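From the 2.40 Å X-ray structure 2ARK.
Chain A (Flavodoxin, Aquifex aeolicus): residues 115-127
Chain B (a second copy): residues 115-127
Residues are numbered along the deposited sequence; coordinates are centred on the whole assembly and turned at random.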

# COMPACT_ATOMS: atom_id res chain seq x y z
N LEU A 115 0.35 2.94 12.30
CA LEU A 115 0.75 4.11 13.03
C LEU A 115 -0.06 5.33 12.62
O LEU A 115 -0.46 6.12 13.48
CB LEU A 115 2.25 4.40 12.86
CG LEU A 115 3.17 3.32 13.44
CD1 LEU A 115 4.56 3.41 12.80
CD2 LEU A 115 3.28 3.35 14.95
N MSE A 116 -0.33 5.48 11.32
CA MSE A 116 -1.11 6.61 10.86
C MSE A 116 -2.51 6.57 11.39
O MSE A 116 -3.12 7.62 11.63
CB MSE A 116 -1.15 6.69 9.35
CG MSE A 116 0.11 7.31 8.83
SE MSE A 116 0.04 7.63 6.89
CE MSE A 116 0.10 5.66 6.24
N ASN A 117 -3.00 5.37 11.61
CA ASN A 117 -4.35 5.20 12.07
C ASN A 117 -4.54 5.83 13.44
O ASN A 117 -5.62 6.30 13.76
CB ASN A 117 -4.72 3.72 12.08
CG ASN A 117 -6.19 3.49 12.05
OD1 ASN A 117 -6.84 3.48 13.10
ND2 ASN A 117 -6.73 3.26 10.85
N PHE A 118 -3.47 5.88 14.23
CA PHE A 118 -3.51 6.50 15.55
C PHE A 118 -3.27 8.00 15.50
O PHE A 118 -3.10 8.63 16.55
CB PHE A 118 -2.48 5.85 16.48
CG PHE A 118 -2.95 4.57 17.13
CD1 PHE A 118 -2.81 3.34 16.48
CD2 PHE A 118 -3.53 4.60 18.40
CE1 PHE A 118 -3.23 2.16 17.08
CE2 PHE A 118 -3.96 3.43 19.02
CZ PHE A 118 -3.80 2.19 18.35
N GLY A 119 -3.23 8.58 14.30
CA GLY A 119 -3.07 9.98 14.13
C GLY A 119 -1.65 10.45 14.31
O GLY A 119 -1.41 11.66 14.49
N PHE A 120 -0.70 9.51 14.28
CA PHE A 120 0.73 9.84 14.34
C PHE A 120 1.21 10.49 13.04
O PHE A 120 0.64 10.27 11.97
CB PHE A 120 1.57 8.59 14.62
CG PHE A 120 1.26 7.90 15.93
CD1 PHE A 120 0.44 8.50 16.89
CD2 PHE A 120 1.85 6.67 16.21
CE1 PHE A 120 0.20 7.88 18.10
CE2 PHE A 120 1.63 6.02 17.42
CZ PHE A 120 0.79 6.62 18.38
N LEU A 121 2.26 11.29 13.16
CA LEU A 121 3.00 11.82 12.02
C LEU A 121 4.10 10.80 11.73
O LEU A 121 4.95 10.54 12.61
CB LEU A 121 3.64 13.17 12.36
CG LEU A 121 2.98 14.55 12.46
CD1 LEU A 121 2.85 15.16 11.08
CD2 LEU A 121 1.62 14.59 13.20
N VAL A 122 4.08 10.20 10.53
CA VAL A 122 5.05 9.17 10.14
C VAL A 122 5.97 9.59 8.99
O VAL A 122 5.67 10.48 8.20
CB VAL A 122 4.36 7.82 9.84
CG1 VAL A 122 3.38 7.44 10.98
CG2 VAL A 122 3.62 7.88 8.49
N PHE A 123 7.12 8.93 8.91
CA PHE A 123 8.15 9.34 7.96
C PHE A 123 9.06 8.12 7.63
O PHE A 123 9.09 7.12 8.37
CB PHE A 123 8.99 10.49 8.57
CG PHE A 123 9.83 10.06 9.73
CD1 PHE A 123 9.28 9.96 11.02
CD2 PHE A 123 11.15 9.68 9.55
CE1 PHE A 123 10.08 9.53 12.10
CE2 PHE A 123 11.93 9.24 10.63
CZ PHE A 123 11.38 9.14 11.89
N GLY A 124 9.78 8.25 6.52
CA GLY A 124 10.94 7.42 6.19
C GLY A 124 12.13 8.36 5.99
O GLY A 124 12.02 9.57 6.25
N VAL A 125 13.26 7.82 5.53
CA VAL A 125 14.51 8.59 5.45
C VAL A 125 15.09 8.64 4.06
O VAL A 125 15.23 7.62 3.40
CB VAL A 125 15.57 8.08 6.46
CG1 VAL A 125 16.87 8.82 6.30
CG2 VAL A 125 15.07 8.22 7.88
N THR A 126 15.44 9.84 3.61
CA THR A 126 16.03 10.03 2.27
C THR A 126 17.49 9.61 2.20
O THR A 126 17.96 9.16 1.16
CB THR A 126 15.95 11.49 1.85
OG1 THR A 126 16.37 12.30 2.93
CG2 THR A 126 14.51 11.88 1.45
N ASP A 127 18.21 9.78 3.30
CA ASP A 127 19.65 9.48 3.37
C ASP A 127 20.06 8.20 2.65
O ASP A 127 19.44 7.16 2.80
CB ASP A 127 20.13 9.38 4.82
CG ASP A 127 19.88 10.63 5.59
OD1 ASP A 127 19.04 11.46 5.12
OD2 ASP A 127 20.53 10.80 6.65
N LEU B 115 5.00 11.65 -0.92
CA LEU B 115 5.44 12.64 0.05
C LEU B 115 6.49 12.12 1.06
O LEU B 115 7.43 12.83 1.38
CB LEU B 115 4.24 13.18 0.83
CG LEU B 115 3.17 13.88 0.02
CD1 LEU B 115 1.83 13.86 0.81
CD2 LEU B 115 3.61 15.30 -0.39
N MSE B 116 6.32 10.90 1.55
CA MSE B 116 7.33 10.25 2.39
C MSE B 116 8.68 10.12 1.71
O MSE B 116 9.72 10.17 2.36
CB MSE B 116 6.86 8.89 2.89
CG MSE B 116 5.82 8.98 3.97
SE MSE B 116 5.47 7.21 4.80
CE MSE B 116 3.91 6.56 3.60
N ASN B 117 8.65 9.96 0.39
CA ASN B 117 9.87 9.81 -0.37
C ASN B 117 10.77 11.04 -0.27
O ASN B 117 11.99 10.93 -0.38
CB ASN B 117 9.56 9.50 -1.83
CG ASN B 117 10.59 8.57 -2.48
OD1 ASN B 117 11.62 9.03 -3.00
ND2 ASN B 117 10.30 7.27 -2.48
N PHE B 118 10.14 12.19 -0.07
CA PHE B 118 10.82 13.47 0.13
C PHE B 118 11.29 13.73 1.57
O PHE B 118 11.90 14.74 1.84
CB PHE B 118 9.92 14.61 -0.35
CG PHE B 118 9.99 14.85 -1.85
CD1 PHE B 118 9.20 14.10 -2.74
CD2 PHE B 118 10.89 15.81 -2.39
CE1 PHE B 118 9.29 14.32 -4.15
CE2 PHE B 118 10.97 16.02 -3.79
CZ PHE B 118 10.16 15.29 -4.65
N GLY B 119 11.01 12.81 2.48
CA GLY B 119 11.37 12.99 3.87
C GLY B 119 10.36 13.80 4.65
O GLY B 119 10.65 14.23 5.78
N PHE B 120 9.18 14.02 4.07
CA PHE B 120 8.10 14.65 4.78
C PHE B 120 7.56 13.74 5.90
O PHE B 120 7.64 12.49 5.83
CB PHE B 120 6.95 15.01 3.83
CG PHE B 120 7.32 15.98 2.73
CD1 PHE B 120 8.58 16.57 2.67
CD2 PHE B 120 6.39 16.32 1.76
CE1 PHE B 120 8.92 17.47 1.64
CE2 PHE B 120 6.70 17.24 0.73
CZ PHE B 120 7.98 17.81 0.68
N LEU B 121 7.03 14.39 6.94
CA LEU B 121 6.31 13.73 8.03
C LEU B 121 4.90 13.82 7.60
O LEU B 121 4.43 14.87 7.24
CB LEU B 121 6.46 14.47 9.35
CG LEU B 121 7.81 14.63 10.06
CD1 LEU B 121 7.85 13.76 11.27
CD2 LEU B 121 9.03 14.41 9.17
N VAL B 122 4.19 12.71 7.67
CA VAL B 122 2.97 12.54 6.90
C VAL B 122 1.93 12.02 7.89
O VAL B 122 2.26 11.28 8.83
CB VAL B 122 3.38 11.54 5.73
CG1 VAL B 122 2.67 10.16 5.71
CG2 VAL B 122 3.54 12.28 4.40
N PHE B 123 0.68 12.40 7.71
CA PHE B 123 -0.35 11.97 8.65
C PHE B 123 -1.72 11.83 7.98
O PHE B 123 -1.94 12.36 6.88
CB PHE B 123 -0.44 12.98 9.81
CG PHE B 123 -0.98 14.30 9.37
CD1 PHE B 123 -0.15 15.24 8.77
CD2 PHE B 123 -2.34 14.59 9.52
CE1 PHE B 123 -0.65 16.44 8.31
CE2 PHE B 123 -2.84 15.79 9.09
CZ PHE B 123 -2.00 16.73 8.47
N GLY B 124 -2.63 11.13 8.67
CA GLY B 124 -4.11 11.27 8.42
C GLY B 124 -4.83 11.73 9.70
O GLY B 124 -4.19 12.07 10.70
N VAL B 125 -6.16 11.70 9.70
CA VAL B 125 -6.97 12.22 10.81
C VAL B 125 -7.91 11.17 11.42
O VAL B 125 -8.68 10.48 10.71
CB VAL B 125 -7.74 13.51 10.37
CG1 VAL B 125 -8.64 14.09 11.48
CG2 VAL B 125 -6.75 14.56 9.88
N THR B 126 -7.81 11.06 12.74
CA THR B 126 -8.62 10.14 13.54
C THR B 126 -10.08 10.57 13.64
O THR B 126 -10.97 9.71 13.64
CB THR B 126 -8.07 10.01 14.97
OG1 THR B 126 -7.79 11.32 15.50
CG2 THR B 126 -6.82 9.17 15.00
N ASP B 127 -10.29 11.89 13.71
CA ASP B 127 -11.58 12.55 13.91
C ASP B 127 -12.69 11.92 13.11
O ASP B 127 -12.55 11.71 11.90
CB ASP B 127 -11.52 14.04 13.51
CG ASP B 127 -10.60 14.88 14.39
OD1 ASP B 127 -9.72 14.29 15.05
OD2 ASP B 127 -10.72 16.14 14.39
O HOH W 1 -1.76 9.97 11.04
O HOH W 2 -2.77 13.27 12.64
O HOH W 3 9.45 10.48 5.12
O HOH W 4 11.89 12.23 7.16

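The two copies meet around a near-twofold arrangement centred on Val A122 and Val B122, whose backbones pair antiparallel in a single bridge. Val A122 N donates to Val B122 O at 2.7 Å and Val B122 N returns the bond to Val A122 O at 2.7 Å, the first straighter (167°) than the second (139°). Each of these carbonyls also receives a CA-H contact from the preceding residue of the partner: Leu A121 CA lies 3.3 Å from Val B122 O, and Leu B121 CA lies 3.3 Å from Val A122 O. Apolar side chains pack around this single bridge.

The valines are where the symmetry slackens. Val A122 sits in the m well at -49°, while Val B122 is off-rotamer at 117°, between wells. The two still touch, Val A122 CG2 to Val B122 CG1 at 3.7 Å, and each packs on the selenium of the other chain's selenomethionine: Val B122 CG1 is 3.8 Å from Met A116 SE, and Val A122 CG2 is 4.2 Å from Met B116 SE. Both selenomethionines leave the helix with chi1 m and chi2 t, a combination that places each selenium against the partner's valine. They part at chi3, m for Met A116 at -70° and off at -91° for Met B116.

Leucine and phenylalanine form a second apolar cluster. Leu A121 and Leu B121 both take chi1 m, but chi2 is -82° in one and -107° in the other, the latter between wells. Leu A121 CD1 reaches Leu B121 CB at 4.1 Å and Phe B123 CD1 at 3.8 Å; across the pair, Leu B121 CD2 lies 4.0 Å from Phe A123 CB. Both phenylalanines adopt chi1 p. Their CA-to-CB bonds point sideways and their ring ends lead away, so CB comes close to the partner backbone, as in Phe B123 CB to Phe A120 O at 3.6 Å, while each ring meets a partner leucine obliquely.

Thr A126 and Thr B126 point toward the opposite copy, both with chi1 p at 46°. This sets the methyl, not the hydroxyl, against the end of the partner's helix: Thr B126 CG2 is 3.3 Å from Asn A117 O and 3.7 Å from Gly A119 N. The hydroxyls are hydrogen-bonded elsewhere in the structure. An ideal CB on Gly A119 would stand 3.2 Å from Thr B126 CG2, which is tight; positive phi favours glycine there as well. Gly B119, at phi 84°, closes its helix in a Schellman motif.

Water completes the polar side. Gly B124 N donates to water 1 (2.8 Å), which also hydrogen-bonds to Met A116 O (2.8 Å); water 3 similarly links Gly A124 N (2.7 Å) to Met B116 O (2.8 Å). Water 2 joins Gly A119 O (2.8 Å) to Gly B124 O (2.7 Å). The lesson is economical: one backbone bridge, apolar side chains around it, and water for backbone polar groups at the helix end and in the loops.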